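Local coordinates for protein CaaX farnesyltransferase beta subunit Ram1 (Aspergillus fumigatus, PDB 4L9P) that probably supplies the peptide-binding half of the zinc-dependent enzyme that transfers a farnesyl group to a cysteine near the C-terminus of target proteins, at residues V259-L264 with D459-A464; S453-K458 with S504-R509. All blocks are in the same frame, centred on the assembly; numbering follows the deposited sequence.

Both interactions involve the long loop between strands 446-449 and 468-471, in which 453-458 and 459-464 follow directly on each other. Interaction 1 is buried and joins the loop to helix 251-263. Its chemistry is a phenylalanine ring against an alanine methyl and a histidine. Interaction 2 lies at the surface and joins an earlier part of the loop to helix 502-513. It is made by serine, valine and the long chains of charged residues. The centres of interaction 1 and interaction 2 are about 8 Å apart. Arg-509 of interaction 2 bridges them, because its NH1 probably donates to the carbonyl O of Ala-262. Ser-454 OG and Ser-462 O, probably hydrogen-bonded, tie the two loop segments together. Both lie away from the zinc and isoprenoid sites.

Interaction 1: V259-L264 with D459-A464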
loop_
_atom_site.group_PDB
_atom_site.type_symbol
_atom_site.label_atom_id
_atom_site.label_comp_id
_atom_site.label_asym_id
_atom_site.label_seq_id
_atom_site.Cartn_x
_atom_site.Cartn_y
_atom_site.Cartn_z
ATOM N N VAL B 259 -8.040 7.090 9.971
ATOM C CA VAL B 259 -7.674 8.495 9.718
ATOM C C VAL B 259 -8.914 9.351 9.739
ATOM O O VAL B 259 -8.886 10.448 10.335
ATOM C CB VAL B 259 -6.966 8.617 8.358
ATOM C CG1 VAL B 259 -6.975 10.079 7.886
ATOM C CG2 VAL B 259 -5.534 8.102 8.494
ATOM N N VAL B 260 -10.007 8.935 9.083
ATOM C CA VAL B 260 -11.259 9.722 9.170
ATOM C C VAL B 260 -11.723 9.848 10.629
ATOM O O VAL B 260 -12.104 10.941 11.086
ATOM C CB VAL B 260 -12.340 9.080 8.347
ATOM C CG1 VAL B 260 -13.746 9.709 8.580
ATOM C CG2 VAL B 260 -11.952 9.190 6.831
ATOM N N HIS B 261 -11.655 8.724 11.347
ATOM C CA HIS B 261 -12.093 8.718 12.754
ATOM C C HIS B 261 -11.280 9.725 13.560
ATOM O O HIS B 261 -11.847 10.502 14.360
ATOM C CB HIS B 261 -11.920 7.289 13.258
ATOM C CG HIS B 261 -12.476 7.050 14.626
ATOM N ND1 HIS B 261 -11.897 7.562 15.774
ATOM C CD2 HIS B 261 -13.603 6.391 15.012
ATOM C CE1 HIS B 261 -12.643 7.195 16.821
ATOM N NE2 HIS B 261 -13.685 6.488 16.381
ATOM N N ALA B 262 -9.958 9.704 13.400
ATOM C CA ALA B 262 -9.080 10.585 14.172
ATOM C C ALA B 262 -9.268 12.050 13.793
ATOM O O ALA B 262 -9.387 12.917 14.669
ATOM C CB ALA B 262 -7.606 10.226 13.939
ATOM N N LEU B 263 -9.274 12.361 12.490
ATOM C CA LEU B 263 -9.326 13.780 12.139
ATOM C C LEU B 263 -10.690 14.426 12.493
ATOM O O LEU B 263 -10.741 15.630 12.686
ATOM C CB LEU B 263 -9.043 13.988 10.641
ATOM C CG LEU B 263 -7.600 13.681 10.290
ATOM C CD1 LEU B 263 -7.434 13.778 8.724
ATOM C CD2 LEU B 263 -6.622 14.656 10.942
ATOM N N LEU B 264 -11.781 13.650 12.545
ATOM C CA LEU B 264 -13.111 14.162 12.887
ATOM C C LEU B 264 -13.406 14.002 14.401
ATOM O O LEU B 264 -14.513 14.318 14.841
ATOM C CB LEU B 264 -14.181 13.422 12.081
ATOM C CG LEU B 264 -14.054 13.593 10.543
ATOM C CD1 LEU B 264 -15.267 12.862 9.944
ATOM C CD2 LEU B 264 -13.899 15.022 10.026
ATOM N N ASP B 459 -6.421 11.633 24.929
ATOM C CA ASP B 459 -5.364 10.608 24.938
ATOM C C ASP B 459 -5.272 9.697 23.690
ATOM O O ASP B 459 -4.193 9.303 23.319
ATOM C CB ASP B 459 -5.481 9.669 26.154
ATOM C CG ASP B 459 -5.188 10.358 27.462
ATOM O OD1 ASP B 459 -4.704 11.517 27.460
ATOM O OD2 ASP B 459 -5.417 9.614 28.485
ATOM N N ASP B 460 -6.403 9.306 23.095
ATOM C CA ASP B 460 -6.456 8.187 22.110
ATOM C C ASP B 460 -5.387 8.119 20.978
ATOM O O ASP B 460 -4.720 7.069 20.706
ATOM C CB ASP B 460 -7.821 8.266 21.394
ATOM C CG ASP B 460 -8.827 8.837 22.251
ATOM O OD1 ASP B 460 -9.275 7.935 23.055
ATOM O OD2 ASP B 460 -9.051 10.131 22.138
ATOM N N PHE B 461 -5.318 9.254 20.297
ATOM C CA PHE B 461 -4.501 9.490 19.146
ATOM C C PHE B 461 -3.470 10.537 19.549
ATOM O O PHE B 461 -2.996 11.262 18.688
ATOM C CB PHE B 461 -5.390 10.072 18.037
ATOM C CG PHE B 461 -6.502 9.147 17.591
ATOM C CD1 PHE B 461 -6.239 8.058 16.749
ATOM C CD2 PHE B 461 -7.787 9.395 17.939
ATOM C CE1 PHE B 461 -7.280 7.172 16.315
ATOM C CE2 PHE B 461 -8.851 8.500 17.550
ATOM C CZ PHE B 461 -8.617 7.433 16.680
ATOM N N SER B 462 -3.076 10.619 20.827
ATOM C CA SER B 462 -2.239 11.755 21.219
ATOM C C SER B 462 -0.898 11.778 20.487
ATOM O O SER B 462 -0.456 12.846 20.023
ATOM C CB SER B 462 -2.070 11.798 22.752
ATOM O OG SER B 462 -1.293 12.887 23.164
ATOM N N SER B 463 -0.277 10.612 20.339
ATOM C CA SER B 463 1.008 10.568 19.673
ATOM C C SER B 463 0.884 11.007 18.211
ATOM O O SER B 463 1.745 11.710 17.670
ATOM C CB SER B 463 1.558 9.144 19.790
ATOM O OG SER B 463 2.796 9.030 19.108
ATOM N N ALA B 464 -0.204 10.612 17.563
ATOM C CA ALA B 464 -0.392 10.971 16.143
ATOM C C ALA B 464 -0.422 12.458 15.935
ATOM O O ALA B 464 -0.076 12.925 14.863
ATOM C CB ALA B 464 -1.710 10.380 15.594
#
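Phe-461 lays one face of its ring over the methyl group of Ala-262. This is a CH-pi contact: Ala-262 CB stands 3.7 Å from the centroid of the Phe-461 ring. It lies only 8° off the ring normal. The methyl is nearly centred, so it meets several ring carbons at similar range. The closest is Phe-461 CD1, 3.8 Å from Ala-262 CB. In both residues the bond from CA to CB is directed toward the other segment. CG of Phe-461 lies anti to its own carbonyl carbon, and the ring reaches across from the loop to the helix.

His-261 meets the same ring at its edge. Its ND1 comes within 3.4 Å of Phe-461 CZ, near the plane of the phenylalanine ring. The two aromatic rings meet rim to rim, with centroids 5.7 Å apart. Their planes are at 51°, and neither ring lies over the face of the other. His-261 CG is anti to its backbone N (chi1 -173°), which swings the imidazole out to the ring edge. Its NE2 is hydrogen-bonded to the carbonyl O of Pro-267, which helps fix the rotation of the ring. Phe-284 also meets the imidazole.

Phe-461 projects from a type I turn, Asp-459 to Ser-462, closed by Ser-462 N to Asp-459 O at 3.0 Å. The turn belongs to the loop between strands 446-449 and 468-471. Helix 251-263 is part of the alpha-alpha toroid. Its Val-259 and Leu-263 pack on helix 200-213, and Arg-509 of helix 502-513 touches Phe-461.

Interaction 2: S453-K458 with S504-R509; sequences SSVSSK and SAEDIR
Two ST turns follow one another in 453-458, and the serine hydroxyl of the second lies beside the guanidinium of Arg-509. In the first turn Ser-454 OG accepts from Ser-456 N at 3.0 Å. In the second Ser-456 OG accepts from Lys-458 N, also at 3.0 Å, with an N-H...O angle of 159°. The segment has no regular helix or strand. The two turns share Ser-456, whose N closes the first and whose OG accepts in the second.

Arg-509 NH2 lies 3.3 Å from Ser-456 OG, which sits obliquely to the guanidinium. The arginine chain bends at chi2 (65°) on its way to the loop. Glu-513, farther along the same helix, forms a salt bridge with Arg-509 NE and a hydrogen bond with Ser-456 OG. This carboxylate therefore ties the two residues together. Lys-458 brings its CB to the guanidinium edge, near its plane. Lys-458 NZ, 5.8 Å from Arg-509 NH2, is held by a salt bridge to Asp-265. That carboxylate, also in a long, weak ion pair with Arg-509, probably offsets the two like charges.

About one turn earlier on the helix, Glu-506 offers its aliphatic chain to Val-455, and the two side chains cross at about a right angle. Val-455 CG2 rests 3.7 Å from Glu-506 CG. The other methyl lies by the carboxylate, with Val-455 CG1 3.5 Å from Glu-506 CD.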
loop_
_atom_site.group_PDB
_atom_site.type_symbol
_atom_site.label_atom_id
_atom_site.label_comp_id
_atom_site.label_asym_id
_atom_site.label_seq_id
_atom_site.Cartn_x
_atom_site.Cartn_y
_atom_site.Cartn_z
ATOM N N SER B 453 4.710 16.399 23.006
ATOM C CA SER B 453 3.838 17.564 22.923
ATOM C C SER B 453 2.793 17.430 21.846
ATOM O O SER B 453 3.114 17.478 20.670
ATOM C CB SER B 453 4.699 18.806 22.658
ATOM O OG SER B 453 3.889 19.965 22.759
ATOM N N SER B 454 1.547 17.223 22.248
ATOM C CA SER B 454 0.500 16.973 21.274
ATOM C C SER B 454 -0.438 18.114 21.097
ATOM O O SER B 454 -0.712 18.807 22.060
ATOM C CB SER B 454 -0.266 15.690 21.654
ATOM O OG SER B 454 -1.303 15.416 20.708
ATOM N N VAL B 455 -0.917 18.359 19.882
ATOM C CA VAL B 455 -1.975 19.355 19.702
ATOM C C VAL B 455 -3.333 18.831 20.155
ATOM O O VAL B 455 -4.255 19.614 20.359
ATOM C CB VAL B 455 -2.100 19.933 18.265
ATOM C CG1 VAL B 455 -0.794 20.549 17.796
ATOM C CG2 VAL B 455 -2.566 18.903 17.303
ATOM N N SER B 456 -3.465 17.517 20.331
ATOM C CA SER B 456 -4.725 16.979 20.840
ATOM C C SER B 456 -4.826 17.147 22.336
ATOM O O SER B 456 -3.820 16.997 23.064
ATOM C CB SER B 456 -4.892 15.492 20.501
ATOM O OG SER B 456 -6.083 14.947 21.102
ATOM N N SER B 457 -6.043 17.465 22.780
ATOM C CA SER B 457 -6.357 17.552 24.194
ATOM C C SER B 457 -6.674 16.188 24.805
ATOM O O SER B 457 -6.713 16.051 26.033
ATOM C CB SER B 457 -7.517 18.519 24.408
ATOM O OG SER B 457 -7.125 19.822 24.014
ATOM N N LYS B 458 -6.874 15.175 23.964
ATOM C CA LYS B 458 -7.319 13.851 24.419
ATOM C C LYS B 458 -6.224 12.788 24.284
ATOM O O LYS B 458 -5.239 12.972 23.536
ATOM C CB LYS B 458 -8.568 13.418 23.605
ATOM C CG LYS B 458 -9.653 14.484 23.595
ATOM C CD LYS B 458 -10.827 14.110 22.709
ATOM C CE LYS B 458 -11.963 15.145 22.852
ATOM N NZ LYS B 458 -13.292 14.669 22.350
ATOM N N SER B 504 -2.783 21.600 8.699
ATOM C CA SER B 504 -4.119 21.259 8.242
ATOM C C SER B 504 -4.694 20.130 9.122
ATOM O O SER B 504 -5.905 20.135 9.474
ATOM C CB SER B 504 -4.046 20.736 6.793
ATOM O OG SER B 504 -3.429 21.695 5.938
ATOM N N ALA B 505 -3.858 19.137 9.452
ATOM C CA ALA B 505 -4.338 18.000 10.284
ATOM C C ALA B 505 -4.653 18.505 11.686
ATOM O O ALA B 505 -5.673 18.100 12.312
ATOM C CB ALA B 505 -3.270 16.884 10.382
ATOM N N GLU B 506 -3.793 19.387 12.196
ATOM C CA GLU B 506 -4.003 19.941 13.521
ATOM C C GLU B 506 -5.298 20.741 13.565
ATOM O O GLU B 506 -6.106 20.589 14.498
ATOM C CB GLU B 506 -2.808 20.886 13.938
ATOM C CG GLU B 506 -3.148 21.839 15.140
ATOM C CD GLU B 506 -2.076 22.930 15.502
ATOM O OE1 GLU B 506 -0.998 23.051 14.902
ATOM O OE2 GLU B 506 -2.344 23.696 16.446
ATOM N N ASP B 507 -5.487 21.628 12.590
ATOM C CA ASP B 507 -6.610 22.546 12.648
ATOM C C ASP B 507 -7.946 21.798 12.596
ATOM O O ASP B 507 -8.899 22.145 13.320
ATOM C CB ASP B 507 -6.582 23.537 11.490
ATOM C CG ASP B 507 -5.575 24.667 11.680
ATOM O OD1 ASP B 507 -5.017 24.817 12.792
ATOM O OD2 ASP B 507 -5.351 25.364 10.666
ATOM N N ILE B 508 -8.060 20.770 11.742
ATOM C CA ILE B 508 -9.316 20.070 11.671
ATOM C C ILE B 508 -9.574 19.273 12.941
ATOM O O ILE B 508 -10.696 19.291 13.450
ATOM C CB ILE B 508 -9.416 19.218 10.387
ATOM C CG1 ILE B 508 -10.886 18.758 10.177
ATOM C CG2 ILE B 508 -8.440 18.016 10.429
ATOM C CD1 ILE B 508 -11.118 18.100 8.774
ATOM N N ARG B 509 -8.561 18.594 13.449
ATOM C CA ARG B 509 -8.740 17.801 14.684
ATOM C C ARG B 509 -9.154 18.714 15.851
ATOM O O ARG B 509 -10.075 18.378 16.609
ATOM C CB ARG B 509 -7.416 17.087 15.044
ATOM C CG ARG B 509 -7.391 16.436 16.424
ATOM C CD ARG B 509 -8.381 15.274 16.574
ATOM N NE ARG B 509 -8.278 14.761 17.920
ATOM C CZ ARG B 509 -8.560 13.523 18.311
ATOM N NH1 ARG B 509 -8.964 12.593 17.440
ATOM N NH2 ARG B 509 -8.409 13.207 19.619
#